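Local structure of Non-structural protein (Porcine reproductive and respiratory syndrome virus, 3IFU) at residues Gln120-Gly125 / Lys169-Cys174; Arg86-Asn91 / Gln95-Arg100. The protein is the Nsp1alpha leader protease, a zinc-binding papain-like cysteine protease cut from the viral polyprotein, which probably suppresses host interferon-beta production. All coordinates share one frame; numbering follows the deposited sequence.

Contact 1. Residues Gln120-Gly125 / Lys169-Cys174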
loop_
_atom_site.group_PDB
_atom_site.type_symbol
_atom_site.label_atom_id
_atom_site.label_comp_id
_atom_site.label_asym_id
_atom_site.label_seq_id
_atom_site.Cartn_x
_atom_site.Cartn_y
_atom_site.Cartn_z
ATOM N N GLN A 120 -10.976 -1.920 -17.169
ATOM C CA GLN A 120 -10.279 -3.185 -17.396
ATOM C C GLN A 120 -9.493 -3.638 -16.186
ATOM O O GLN A 120 -8.340 -4.061 -16.302
ATOM C CB GLN A 120 -9.330 -3.047 -18.578
ATOM C CG GLN A 120 -10.018 -2.907 -19.902
ATOM C CD GLN A 120 -9.087 -2.374 -20.958
ATOM O OE1 GLN A 120 -9.373 -2.456 -22.153
ATOM N NE2 GLN A 120 -7.963 -1.806 -20.522
ATOM N N VAL A 121 -10.121 -3.544 -15.024
ATOM C CA VAL A 121 -9.489 -3.941 -13.782
ATOM C C VAL A 121 -9.113 -5.423 -13.798
ATOM O O VAL A 121 -8.009 -5.801 -13.388
ATOM C CB VAL A 121 -10.425 -3.623 -12.601
ATOM C CG1 VAL A 121 -10.099 -4.486 -11.401
ATOM C CG2 VAL A 121 -10.291 -2.160 -12.249
ATOM N N TYR A 122 -10.022 -6.257 -14.291
ATOM C CA TYR A 122 -9.771 -7.689 -14.346
ATOM C C TYR A 122 -8.700 -8.088 -15.379
ATOM O O TYR A 122 -7.787 -8.863 -15.069
ATOM C CB TYR A 122 -11.073 -8.439 -14.644
ATOM C CG TYR A 122 -10.933 -9.940 -14.544
ATOM C CD1 TYR A 122 -11.230 -10.612 -13.361
ATOM C CD2 TYR A 122 -10.448 -10.686 -15.622
ATOM C CE1 TYR A 122 -11.045 -11.993 -13.250
ATOM C CE2 TYR A 122 -10.256 -12.062 -15.522
ATOM C CZ TYR A 122 -10.554 -12.711 -14.336
ATOM O OH TYR A 122 -10.342 -14.069 -14.239
ATOM N N GLU A 123 -8.802 -7.566 -16.600
ATOM C CA GLU A 123 -7.836 -7.936 -17.624
ATOM C C GLU A 123 -6.430 -7.497 -17.223
ATOM O O GLU A 123 -5.444 -8.092 -17.658
ATOM C CB GLU A 123 -8.210 -7.327 -18.986
ATOM C CG GLU A 123 -7.527 -5.990 -19.297
ATOM C CD GLU A 123 -6.766 -5.991 -20.633
ATOM O OE1 GLU A 123 -7.392 -6.293 -21.675
ATOM O OE2 GLU A 123 -5.547 -5.685 -20.644
ATOM N N ARG A 124 -6.338 -6.471 -16.383
ATOM C CA ARG A 124 -5.038 -5.972 -15.954
ATOM C C ARG A 124 -4.439 -6.695 -14.750
ATOM O O ARG A 124 -3.350 -6.337 -14.287
ATOM C CB ARG A 124 -5.113 -4.464 -15.699
ATOM C CG ARG A 124 -5.112 -3.637 -16.990
ATOM C CD ARG A 124 -5.671 -2.248 -16.761
ATOM N NE ARG A 124 -5.797 -1.476 -17.994
ATOM C CZ ARG A 124 -4.845 -0.706 -18.516
ATOM N NH1 ARG A 124 -3.667 -0.583 -17.920
ATOM N NH2 ARG A 124 -5.076 -0.049 -19.643
ATOM N N GLY A 125 -5.142 -7.706 -14.244
ATOM C CA GLY A 125 -4.603 -8.466 -13.130
ATOM C C GLY A 125 -5.287 -8.437 -11.774
ATOM O O GLY A 125 -4.841 -9.126 -10.854
ATOM N N LYS A 169 -12.404 -14.961 -7.551
ATOM C CA LYS A 169 -13.801 -14.984 -7.972
ATOM C C LYS A 169 -13.802 -14.872 -9.499
ATOM O O LYS A 169 -13.012 -14.121 -10.061
ATOM C CB LYS A 169 -14.536 -13.787 -7.378
ATOM C CG LYS A 169 -15.481 -14.107 -6.240
ATOM C CD LYS A 169 -14.789 -14.803 -5.104
ATOM C CE LYS A 169 -15.376 -16.190 -4.923
ATOM N NZ LYS A 169 -16.847 -16.140 -4.683
ATOM N N PRO A 170 -14.683 -15.616 -10.191
ATOM C CA PRO A 170 -14.712 -15.531 -11.656
ATOM C C PRO A 170 -14.762 -14.071 -12.088
ATOM O O PRO A 170 -15.103 -13.204 -11.288
ATOM C CB PRO A 170 -15.977 -16.293 -12.009
ATOM C CG PRO A 170 -16.027 -17.341 -10.942
ATOM C CD PRO A 170 -15.713 -16.549 -9.704
ATOM N N GLU A 171 -14.428 -13.780 -13.338
ATOM C CA GLU A 171 -14.447 -12.392 -13.767
ATOM C C GLU A 171 -15.819 -11.737 -13.855
ATOM O O GLU A 171 -15.916 -10.527 -14.034
ATOM C CB GLU A 171 -13.709 -12.227 -15.090
ATOM C CG GLU A 171 -14.119 -13.159 -16.182
ATOM C CD GLU A 171 -13.221 -13.004 -17.390
ATOM O OE1 GLU A 171 -13.062 -11.853 -17.862
ATOM O OE2 GLU A 171 -12.673 -14.026 -17.862
ATOM N N ASP A 172 -16.882 -12.520 -13.732
ATOM C CA ASP A 172 -18.216 -11.934 -13.788
ATOM C C ASP A 172 -18.646 -11.450 -12.400
ATOM O O ASP A 172 -19.628 -10.719 -12.267
ATOM C CB ASP A 172 -19.249 -12.940 -14.336
ATOM C CG ASP A 172 -18.744 -14.379 -14.323
ATOM O OD1 ASP A 172 -17.832 -14.704 -15.119
ATOM O OD2 ASP A 172 -19.258 -15.189 -13.517
ATOM N N PHE A 173 -17.889 -11.840 -11.376
ATOM C CA PHE A 173 -18.206 -11.464 -10.007
ATOM C C PHE A 173 -17.754 -10.075 -9.574
ATOM O O PHE A 173 -16.665 -9.611 -9.927
ATOM C CB PHE A 173 -17.620 -12.474 -9.017
ATOM C CG PHE A 173 -17.992 -12.194 -7.593
ATOM C CD1 PHE A 173 -19.192 -12.663 -7.073
ATOM C CD2 PHE A 173 -17.181 -11.394 -6.789
ATOM C CE1 PHE A 173 -19.584 -12.339 -5.779
ATOM C CE2 PHE A 173 -17.567 -11.063 -5.485
ATOM C CZ PHE A 173 -18.774 -11.537 -4.983
ATOM N N CYS A 174 -18.611 -9.440 -8.779
ATOM C CA CYS A 174 -18.367 -8.119 -8.214
ATOM C C CYS A 174 -19.213 -8.054 -6.946
ATOM O O CYS A 174 -20.426 -8.217 -7.003
ATOM C CB CYS A 174 -18.795 -7.012 -9.185
ATOM S SG CYS A 174 -18.401 -5.326 -8.615
#
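A single tyrosine ring lying against a single glutamate makes nearly all of this contact: Glu-171 sets its CB over the centre of one face of the Tyr-122 ring, a CH-pi contact, and extends its carboxylate across the same face, toward CD2 and CE2. The carboxylate plane is turned only 18° from the ring plane, so the acid group is stacked on the ring. OE1 of Glu-171 stands 3.6 Å from CD2 of Tyr-122, while CD of Glu-171 is equally near CE2 of Tyr-122, both on the ring side away from CE1. With CG of Glu-171 between its backbone N and carbonyl carbon (chi1 51°) and the chain extended beyond it, the carboxylate reaches across the tyrosine. On the other partner, CG of Tyr-122 is anti to its backbone N (chi1 -173°), which sends the ring out to the 169-174 loop. There the carbonyl O of Lys-169 comes near the ring edge, 4.3 Å from CE1 of Tyr-122.

Both partners stand on type I beta turns. The first runs from Tyr-122 to Gly-125 and is closed by a bond from Gly-125 N to Tyr-122 O (3.0 Å); the second runs from Pro-170 to Phe-173, where Phe-173 N bonds to Pro-170 O (3.1 Å). Glycine accepts the positive phi that ends the first turn. Arg-127 makes a cation-pi contact with Tyr-122 and also bonds to its carbonyl oxygen.

Tyrosine offers a broad face to aliphatic carbon, and glutamate offers that carbon while keeping its charge at the surface. The chemistry therefore implies a surface contact carried by dispersion and the CH-pi approach; the stacked carboxylate would probably be unfavourable alone, and the cation-pi contact of Arg-127 may offset it.

Contact 2. Residues Arg86-Asn91 / Gln95-Arg100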
loop_
_atom_site.group_PDB
_atom_site.type_symbol
_atom_site.label_atom_id
_atom_site.label_comp_id
_atom_site.label_asym_id
_atom_site.label_seq_id
_atom_site.Cartn_x
_atom_site.Cartn_y
_atom_site.Cartn_z
ATOM N N ARG A 86 -3.176 2.086 -8.932
ATOM C CA ARG A 86 -1.876 1.473 -8.678
ATOM C C ARG A 86 -1.767 0.033 -9.142
ATOM O O ARG A 86 -0.752 -0.360 -9.710
ATOM C CB ARG A 86 -1.500 1.499 -7.199
ATOM C CG ARG A 86 -0.014 1.200 -6.998
ATOM C CD ARG A 86 0.787 2.485 -7.162
ATOM N NE ARG A 86 2.004 2.396 -7.976
ATOM C CZ ARG A 86 2.045 1.986 -9.240
ATOM N NH1 ARG A 86 0.939 1.595 -9.856
ATOM N NH2 ARG A 86 3.187 2.020 -9.911
ATOM N N MET A 87 -2.803 -0.756 -8.881
ATOM C CA MET A 87 -2.814 -2.162 -9.265
ATOM C C MET A 87 -3.016 -2.334 -10.759
ATOM O O MET A 87 -2.794 -3.407 -11.305
ATOM C CB MET A 87 -3.927 -2.898 -8.522
ATOM C CG MET A 87 -3.956 -2.631 -7.027
ATOM S SD MET A 87 -5.104 -3.683 -6.117
ATOM C CE MET A 87 -6.643 -2.853 -6.383
ATOM N N THR A 88 -3.412 -1.258 -11.420
ATOM C CA THR A 88 -3.701 -1.293 -12.846
ATOM C C THR A 88 -2.660 -0.592 -13.745
ATOM O O THR A 88 -2.854 -0.459 -14.953
ATOM C CB THR A 88 -5.150 -0.734 -13.069
ATOM O OG1 THR A 88 -6.109 -1.756 -12.768
ATOM C CG2 THR A 88 -5.365 -0.303 -14.455
ATOM N N SER A 89 -1.539 -0.174 -13.164
ATOM C CA SER A 89 -0.490 0.489 -13.939
ATOM C C SER A 89 0.907 0.065 -13.498
ATOM O O SER A 89 1.067 -0.658 -12.517
ATOM C CB SER A 89 -0.611 2.007 -13.806
ATOM O OG SER A 89 -0.485 2.407 -12.449
ATOM N N GLY A 90 1.914 0.524 -14.235
ATOM C CA GLY A 90 3.294 0.211 -13.904
ATOM C C GLY A 90 3.998 1.450 -13.381
ATOM O O GLY A 90 3.341 2.426 -13.017
ATOM N N ASN A 91 5.328 1.423 -13.347
ATOM C CA ASN A 91 6.106 2.563 -12.861
ATOM C C ASN A 91 6.021 3.771 -13.786
ATOM O O ASN A 91 5.681 4.873 -13.347
ATOM C CB ASN A 91 7.571 2.163 -12.661
ATOM C CG ASN A 91 7.848 1.637 -11.259
ATOM O OD1 ASN A 91 7.142 0.766 -10.754
ATOM N ND2 ASN A 91 8.888 2.166 -10.626
ATOM N N GLN A 95 0.837 8.023 -13.609
ATOM C CA GLN A 95 0.133 9.305 -13.678
ATOM C C GLN A 95 -1.030 9.264 -14.655
ATOM O O GLN A 95 -2.153 9.630 -14.320
ATOM C CB GLN A 95 1.085 10.434 -14.078
ATOM C CG GLN A 95 2.138 10.741 -13.033
ATOM C CD GLN A 95 3.022 11.911 -13.426
ATOM O OE1 GLN A 95 3.711 11.866 -14.449
ATOM N NE2 GLN A 95 3.007 12.968 -12.614
ATOM N N GLN A 96 -0.750 8.815 -15.869
ATOM C CA GLN A 96 -1.775 8.730 -16.890
ATOM C C GLN A 96 -2.937 7.905 -16.354
ATOM O O GLN A 96 -4.091 8.303 -16.444
ATOM C CB GLN A 96 -1.197 8.077 -18.137
ATOM C CG GLN A 96 -2.108 8.109 -19.326
ATOM C CD GLN A 96 -2.091 6.797 -20.061
ATOM O OE1 GLN A 96 -2.659 5.803 -19.593
ATOM N NE2 GLN A 96 -1.423 6.771 -21.212
ATOM N N ARG A 97 -2.608 6.754 -15.784
ATOM C CA ARG A 97 -3.602 5.849 -15.217
ATOM C C ARG A 97 -4.443 6.501 -14.116
ATOM O O ARG A 97 -5.664 6.379 -14.117
ATOM C CB ARG A 97 -2.897 4.619 -14.654
ATOM C CG ARG A 97 -3.824 3.483 -14.363
ATOM C CD ARG A 97 -4.509 3.045 -15.636
ATOM N NE ARG A 97 -5.641 2.175 -15.355
ATOM C CZ ARG A 97 -6.501 1.768 -16.275
ATOM N NH1 ARG A 97 -6.349 2.161 -17.528
ATOM N NH2 ARG A 97 -7.499 0.967 -15.943
ATOM N N MET A 98 -3.787 7.182 -13.176
ATOM C CA MET A 98 -4.474 7.853 -12.075
ATOM C C MET A 98 -5.501 8.836 -12.611
ATOM O O MET A 98 -6.647 8.875 -12.154
ATOM C CB MET A 98 -3.462 8.587 -11.191
ATOM C CG MET A 98 -4.060 9.602 -10.200
ATOM S SD MET A 98 -5.362 8.999 -9.064
ATOM C CE MET A 98 -4.467 7.912 -7.998
ATOM N N VAL A 99 -5.080 9.619 -13.597
ATOM C CA VAL A 99 -5.937 10.620 -14.220
ATOM C C VAL A 99 -7.164 10.037 -14.950
ATOM O O VAL A 99 -8.257 10.606 -14.873
ATOM C CB VAL A 99 -5.108 11.489 -15.186
ATOM C CG1 VAL A 99 -5.997 12.462 -15.914
ATOM C CG2 VAL A 99 -4.036 12.232 -14.406
ATOM N N ARG A 100 -6.990 8.911 -15.644
ATOM C CA ARG A 100 -8.091 8.275 -16.371
ATOM C C ARG A 100 -9.060 7.578 -15.414
ATOM O O ARG A 100 -10.269 7.577 -15.637
ATOM C CB ARG A 100 -7.555 7.245 -17.365
ATOM C CG ARG A 100 -6.512 7.786 -18.329
ATOM C CD ARG A 100 -7.131 8.606 -19.436
ATOM N NE ARG A 100 -7.948 7.783 -20.323
ATOM C CZ ARG A 100 -8.644 8.264 -21.346
ATOM N NH1 ARG A 100 -8.617 9.559 -21.605
ATOM N NH2 ARG A 100 -9.371 7.454 -22.105
#
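With CG anti to its backbone N (chi1 -165°) and a bend at chi2 (61°), Arg-97 leaves its helix and passes its side chain across Thr-88, with its CB and CG against Ser-89. Thr-88 answers with CG2 anti to its own N, which brings the methyl over one face of the guanidinium; the modelled spacing there is too short to be trusted. Beside it, the aliphatic root of Arg-97 packs on serine: CB of Ser-89 lies 3.6 Å from CB of Arg-97 and equally close to its CG. Serine is small enough for this close approach, and its OG is bonded to the carbonyl oxygen of Ala-85, one turn back in the preceding helix. Arginine suits its place by joining a greasy stem to a polar head, whose NH2 makes a weak hydrogen bond to Leu-119 O. Within 86-91, Arg-86 bends back over the chain, its NH2 giving a weak hydrogen bond to Gly-90 O (3.1 Å, 144°). The contact packs the loop just after helix 81-87 against the first turns of helix 94-108. This short loop links the two helices, and Met-98 extends the packing onto Ile-81, Phe-82 and Ala-85.

Overall arrangement
The two contacts lie about 17 Å apart between centres, and contact 2 closes along the chain before contact 1 opens. Contact 2 is largely buried, joining the loop after helix 81-87 to helix 94-108 within the protease-family region; contact 1 is a surface meeting of two loops distant in sequence. Neither lies at a zinc site. Their chemistry follows their place: a charged group stacked on an aromatic face at the surface, against CB of Ser-89 packed on the aliphatic stem of Arg-97 inside. Arg-124 joins them, its NH1 probably giving a weak hydrogen bond to Thr-88 O (3.1 Å), while its NH2 comes near NH1 of Arg-97, a like-charge approach. Both also touch the second subunit.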